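Local coordinates for fibronectin type III domain-containing protein (PDB 6P2K) that probably hydrolyses the glucan backbone of xyloglucan, as a glycoside hydrolase of family 74 built from two seven-bladed beta-propellers, at residues V29-S34 against V63-G68; N682-R687 against Y712-G717. All coordinates share one frame; numbering follows the deposited sequence.

Interaction 1: V29-S34 against V63-G68; sequences VVYMAS and VAVTPG
With chi1 of -65°, Y31 sets its ring beside its own backbone N and turns it across the gap to V63 and V65. The two valines share a torsion well but use different branches. V63, with CG1 anti to the backbone N (chi1 179°), brings that methyl to within 3.8 Å of Y31 CB, close to the root of the ring. V65 offers the methyl that stands opposite the carbonyl carbon: its CG2 is 3.8 Å from Y31 CE1 and 4.0 Å from Y31 CD1. Both methyls reach the ring obliquely, and the tyrosine lies nearly at a right angle to each valine. The other branch of V63 is used too: V63 CG2 is 4.4 Å from A33 CB.

These strands belong to consecutive four-stranded blades of the N-terminal beta-propeller. Strand 30-34 is second in its blade and 60-66 first in the next; the axes of 30-34 and 63-66 come within 8.2 Å and run nearly antiparallel, at 153°. No hydrogen bond joins the segments; the two blades pack face to face, as neighbouring propeller blades do, through apolar side chains. Branched valines fill the gap while keeping an extended backbone, small A33 lets the strands approach beside V63, and the long tyrosine spans to V65. I73 and V39 pack around the same group. Alternate residues face the other way, A64 reaching I105 and F107 of strand 102-108. The N25 side chain hydrogen-bonds to T66 O and G68 N, and G68 takes a positive phi at which any side chain would collide with the carbonyl O of P67.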
loop_
_atom_site.group_PDB
_atom_site.type_symbol
_atom_site.label_atom_id
_atom_site.label_comp_id
_atom_site.label_asym_id
_atom_site.label_seq_id
_atom_site.Cartn_x
_atom_site.Cartn_y
_atom_site.Cartn_z
ATOM N N VAL B 29 -4.823 16.567 -51.433
ATOM C CA VAL B 29 -4.348 15.352 -52.088
ATOM C C VAL B 29 -2.826 15.326 -52.009
ATOM O O VAL B 29 -2.152 16.218 -52.533
ATOM C CB VAL B 29 -4.826 15.268 -53.546
ATOM C CG1 VAL B 29 -4.212 14.057 -54.221
ATOM C CG2 VAL B 29 -6.341 15.180 -53.582
ATOM N N VAL B 30 -2.281 14.307 -51.342
ATOM C CA VAL B 30 -0.843 14.181 -51.136
ATOM C C VAL B 30 -0.416 12.738 -51.361
ATOM O O VAL B 30 -1.193 11.795 -51.171
ATOM C CB VAL B 30 -0.410 14.635 -49.722
ATOM C CG1 VAL B 30 -0.568 16.139 -49.574
ATOM C CG2 VAL B 30 -1.217 13.902 -48.660
ATOM N N TYR B 31 0.845 12.572 -51.754
ATOM C CA TYR B 31 1.465 11.269 -51.932
ATOM C C TYR B 31 2.674 11.176 -51.015
ATOM O O TYR B 31 3.389 12.164 -50.817
ATOM C CB TYR B 31 1.878 11.050 -53.386
ATOM C CG TYR B 31 0.696 11.000 -54.324
ATOM C CD1 TYR B 31 0.142 12.163 -54.841
ATOM C CD2 TYR B 31 0.118 9.788 -54.672
ATOM C CE1 TYR B 31 -0.946 12.118 -55.690
ATOM C CE2 TYR B 31 -0.969 9.732 -55.520
ATOM C CZ TYR B 31 -1.497 10.897 -56.026
ATOM O OH TYR B 31 -2.583 10.838 -56.865
ATOM N N MET B 32 2.889 9.993 -50.443
ATOM C CA MET B 32 4.010 9.758 -49.542
ATOM C C MET B 32 4.934 8.712 -50.143
ATOM O O MET B 32 4.476 7.659 -50.601
ATOM C CB MET B 32 3.538 9.306 -48.159
ATOM C CG MET B 32 4.666 9.257 -47.137
ATOM S SD MET B 32 5.247 7.581 -46.827
ATOM C CE MET B 32 3.844 6.968 -45.917
ATOM N N ALA B 33 6.231 9.002 -50.125
ATOM C CA ALA B 33 7.246 8.114 -50.677
ATOM C C ALA B 33 7.928 7.376 -49.530
ATOM O O ALA B 33 8.720 7.966 -48.785
ATOM C CB ALA B 33 8.260 8.901 -51.504
ATOM N N SER B 34 7.608 6.097 -49.383
ATOM C CA SER B 34 8.319 5.220 -48.468
ATOM C C SER B 34 9.486 4.564 -49.198
ATOM O O SER B 34 9.620 4.664 -50.420
ATOM C CB SER B 34 7.378 4.159 -47.904
ATOM O OG SER B 34 7.070 3.197 -48.897
ATOM N N VAL B 63 7.982 11.690 -56.232
ATOM C CA VAL B 63 6.642 11.611 -56.802
ATOM C C VAL B 63 6.281 12.988 -57.343
ATOM O O VAL B 63 6.539 14.006 -56.693
ATOM C CB VAL B 63 5.595 11.141 -55.766
ATOM C CG1 VAL B 63 4.206 11.101 -56.386
ATOM C CG2 VAL B 63 5.959 9.779 -55.205
ATOM N N ALA B 64 5.690 13.021 -58.537
ATOM C CA ALA B 64 5.260 14.274 -59.143
ATOM C C ALA B 64 3.946 14.065 -59.877
ATOM O O ALA B 64 3.794 13.093 -60.622
ATOM C CB ALA B 64 6.318 14.824 -60.107
ATOM N N VAL B 65 3.001 14.976 -59.660
ATOM C CA VAL B 65 1.719 14.976 -60.354
ATOM C C VAL B 65 1.777 16.011 -61.467
ATOM O O VAL B 65 2.288 17.118 -61.270
ATOM C CB VAL B 65 0.560 15.267 -59.381
ATOM C CG1 VAL B 65 -0.771 14.937 -60.028
ATOM C CG2 VAL B 65 0.736 14.480 -58.095
ATOM N N THR B 66 1.256 15.659 -62.632
ATOM C CA THR B 66 1.341 16.560 -63.773
ATOM C C THR B 66 0.454 17.778 -63.553
ATOM O O THR B 66 -0.729 17.627 -63.225
ATOM C CB THR B 66 0.933 15.856 -65.059
ATOM O OG1 THR B 66 -0.393 15.335 -64.916
ATOM C CG2 THR B 66 1.898 14.734 -65.380
ATOM N N PRO B 67 0.982 18.988 -63.708
ATOM C CA PRO B 67 0.120 20.173 -63.710
ATOM C C PRO B 67 -0.964 20.061 -64.774
ATOM O O PRO B 67 -0.684 19.808 -65.947
ATOM C CB PRO B 67 1.096 21.316 -64.014
ATOM C CG PRO B 67 2.412 20.811 -63.513
ATOM C CD PRO B 67 2.410 19.337 -63.777
ATOM N N GLY B 68 -2.213 20.236 -64.351
ATOM C CA GLY B 68 -3.344 20.181 -65.248
ATOM C C GLY B 68 -3.917 18.802 -65.487
ATOM O O GLY B 68 -4.922 18.686 -66.201
#

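Interaction 2: N682-R687 against Y712-G717; sequences NSVGNR and YQLGYG
Y712 and R687 dominate this contact, in which the last turn of helix 681-684 and the residues after it meet the turn into, and first residue of, strand 714-723 of the C-terminal beta-propeller. A G1 beta bulge at Q713 and L714, both facing strand 702-709, marks its start. With its CG beside the backbone N (chi1 -45°), Y712 extends its ring to R687: Y712 CE2 is 3.6 Å from R687 CB and 3.4 Å from R687 O, and R687 CD lies near Y712 CZ and CE1. The arginine's aliphatic chain, extended from CG to NE, crosses the tyrosine at about a right angle before the guanidinium passes beyond the ring, their planes 68° apart. V684 CG2 meets L714 CD1 at 3.7 Å, both buried and branched, suiting an apolar junction. F131, from the other propeller, packs on Y712. Replacing Y712 by an alanine is likely to leave R687 CB and CD without their ring and two waters without their shared hydroxyl. Water 1, in the ring plane, lies 2.8 Å from Y712 OH and donates to R687 O (3.0 Å); water 2, also 2.8 Å from Y712 OH, accepts from R687 NH1 (2.8 Å).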
loop_
_atom_site.group_PDB
_atom_site.type_symbol
_atom_site.label_atom_id
_atom_site.label_comp_id
_atom_site.label_asym_id
_atom_site.label_seq_id
_atom_site.Cartn_x
_atom_site.Cartn_y
_atom_site.Cartn_z
ATOM N N ASN B 682 9.213 -9.633 -65.183
ATOM C CA ASN B 682 9.851 -9.462 -66.481
ATOM C C ASN B 682 11.023 -8.493 -66.433
ATOM O O ASN B 682 11.876 -8.530 -67.327
ATOM C CB ASN B 682 8.822 -9.000 -67.510
ATOM C CG ASN B 682 7.927 -10.130 -67.977
ATOM O OD1 ASN B 682 8.393 -11.241 -68.239
ATOM N ND2 ASN B 682 6.632 -9.855 -68.079
ATOM N N SER B 683 11.096 -7.638 -65.411
ATOM C CA SER B 683 12.187 -6.677 -65.301
ATOM C C SER B 683 13.356 -7.220 -64.487
ATOM O O SER B 683 14.507 -7.150 -64.929
ATOM C CB SER B 683 11.684 -5.368 -64.681
ATOM O OG SER B 683 10.678 -4.771 -65.482
ATOM N N VAL B 684 13.083 -7.771 -63.304
ATOM C CA VAL B 684 14.146 -8.133 -62.374
ATOM C C VAL B 684 14.018 -9.583 -61.926
ATOM O O VAL B 684 14.753 -10.029 -61.038
ATOM C CB VAL B 684 14.146 -7.190 -61.158
ATOM C CG1 VAL B 684 14.554 -5.789 -61.578
ATOM C CG2 VAL B 684 12.776 -7.174 -60.508
ATOM N N GLY B 685 13.091 -10.328 -62.532
ATOM C CA GLY B 685 12.920 -11.722 -62.153
ATOM C C GLY B 685 14.166 -12.558 -62.363
ATOM O O GLY B 685 14.372 -13.560 -61.672
ATOM N N ASN B 686 15.018 -12.157 -63.310
ATOM C CA ASN B 686 16.272 -12.860 -63.549
ATOM C C ASN B 686 17.251 -12.719 -62.391
ATOM O O ASN B 686 18.211 -13.494 -62.314
ATOM C CB ASN B 686 16.911 -12.345 -64.835
ATOM C CG ASN B 686 16.918 -10.837 -64.904
ATOM O OD1 ASN B 686 15.936 -10.222 -65.318
ATOM N ND2 ASN B 686 18.021 -10.229 -64.487
ATOM N N ARG B 687 17.040 -11.751 -61.498
ATOM C CA ARG B 687 17.876 -11.604 -60.314
ATOM C C ARG B 687 17.294 -12.265 -59.074
ATOM O O ARG B 687 18.021 -12.448 -58.093
ATOM C CB ARG B 687 18.110 -10.122 -59.992
ATOM C CG ARG B 687 18.134 -9.185 -61.180
ATOM C CD ARG B 687 18.782 -7.876 -60.770
ATOM N NE ARG B 687 18.818 -6.900 -61.851
ATOM C CZ ARG B 687 19.840 -6.082 -62.077
ATOM N NH1 ARG B 687 20.914 -6.130 -61.298
ATOM N NH2 ARG B 687 19.793 -5.220 -63.084
ATOM N N TYR B 712 16.715 -7.376 -52.994
ATOM C CA TYR B 712 15.951 -6.483 -53.847
ATOM C C TYR B 712 14.573 -6.153 -53.292
ATOM O O TYR B 712 13.798 -5.475 -53.976
ATOM C CB TYR B 712 15.804 -7.086 -55.255
ATOM C CG TYR B 712 17.089 -7.656 -55.813
ATOM C CD1 TYR B 712 18.119 -6.822 -56.227
ATOM C CD2 TYR B 712 17.271 -9.027 -55.924
ATOM C CE1 TYR B 712 19.299 -7.337 -56.738
ATOM C CE2 TYR B 712 18.446 -9.555 -56.431
ATOM C CZ TYR B 712 19.457 -8.704 -56.838
ATOM O OH TYR B 712 20.629 -9.222 -57.346
ATOM N N GLN B 713 14.248 -6.606 -52.077
ATOM C CA GLN B 713 12.942 -6.368 -51.458
ATOM C C GLN B 713 11.810 -6.911 -52.327
ATOM O O GLN B 713 10.762 -6.283 -52.482
ATOM C CB GLN B 713 12.727 -4.883 -51.156
ATOM C CG GLN B 713 13.774 -4.280 -50.244
ATOM C CD GLN B 713 13.763 -2.765 -50.277
ATOM O OE1 GLN B 713 14.689 -2.117 -49.791
ATOM N NE2 GLN B 713 12.710 -2.191 -50.856
ATOM N N LEU B 714 12.024 -8.091 -52.898
ATOM C CA LEU B 714 11.041 -8.747 -53.744
ATOM C C LEU B 714 10.455 -9.937 -53.001
ATOM O O LEU B 714 11.195 -10.809 -52.531
ATOM C CB LEU B 714 11.668 -9.196 -55.064
ATOM C CG LEU B 714 12.220 -8.059 -55.927
ATOM C CD1 LEU B 714 13.056 -8.604 -57.074
ATOM C CD2 LEU B 714 11.080 -7.198 -56.452
ATOM N N GLY B 715 9.131 -9.961 -52.883
ATOM C CA GLY B 715 8.446 -11.088 -52.283
ATOM C C GLY B 715 7.699 -11.896 -53.321
ATOM O O GLY B 715 6.822 -11.364 -54.011
ATOM N N TYR B 716 8.042 -13.179 -53.458
ATOM C CA TYR B 716 7.367 -14.003 -54.455
ATOM C C TYR B 716 5.940 -14.319 -54.028
ATOM O O TYR B 716 4.999 -14.173 -54.816
ATOM C CB TYR B 716 8.147 -15.296 -54.708
ATOM C CG TYR B 716 7.672 -15.990 -55.960
ATOM C CD1 TYR B 716 6.547 -16.805 -55.943
ATOM C CD2 TYR B 716 8.325 -15.800 -57.170
ATOM C CE1 TYR B 716 6.093 -17.421 -57.095
ATOM C CE2 TYR B 716 7.879 -16.416 -58.326
ATOM C CZ TYR B 716 6.763 -17.223 -58.282
ATOM O OH TYR B 716 6.315 -17.838 -59.428
ATOM N N GLY B 717 5.762 -14.765 -52.788
ATOM C CA GLY B 717 4.441 -15.128 -52.319
ATOM C C GLY B 717 4.442 -15.855 -50.992
ATOM O O GLY B 717 5.483 -16.336 -50.532
HETATM O O HOH W 1 20.870 -12.029 -57.241
HETATM O O HOH W 2 21.852 -8.134 -59.556
#

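In the fold
Interaction 1 comes first along the chain and closes before interaction 2 opens. The two share no sheet: interaction 1 joins the first two blades of the N-terminal propeller, whereas interaction 2 lies in the C-terminal propeller, where helix 681-684, in the connection between the blades of 618-664 and 697-733, meets the latter. Their centres are 26 Å apart and their nearest atoms about 8 Å, without touching. Q713 spans part of that distance, hydrogen-bonding to R59, just before strand 60-66, and weakly to D35 O, next to S34 of interaction 1. Interaction 1 therefore holds blades together within one propeller, while interaction 2 lies where the two propellers meet.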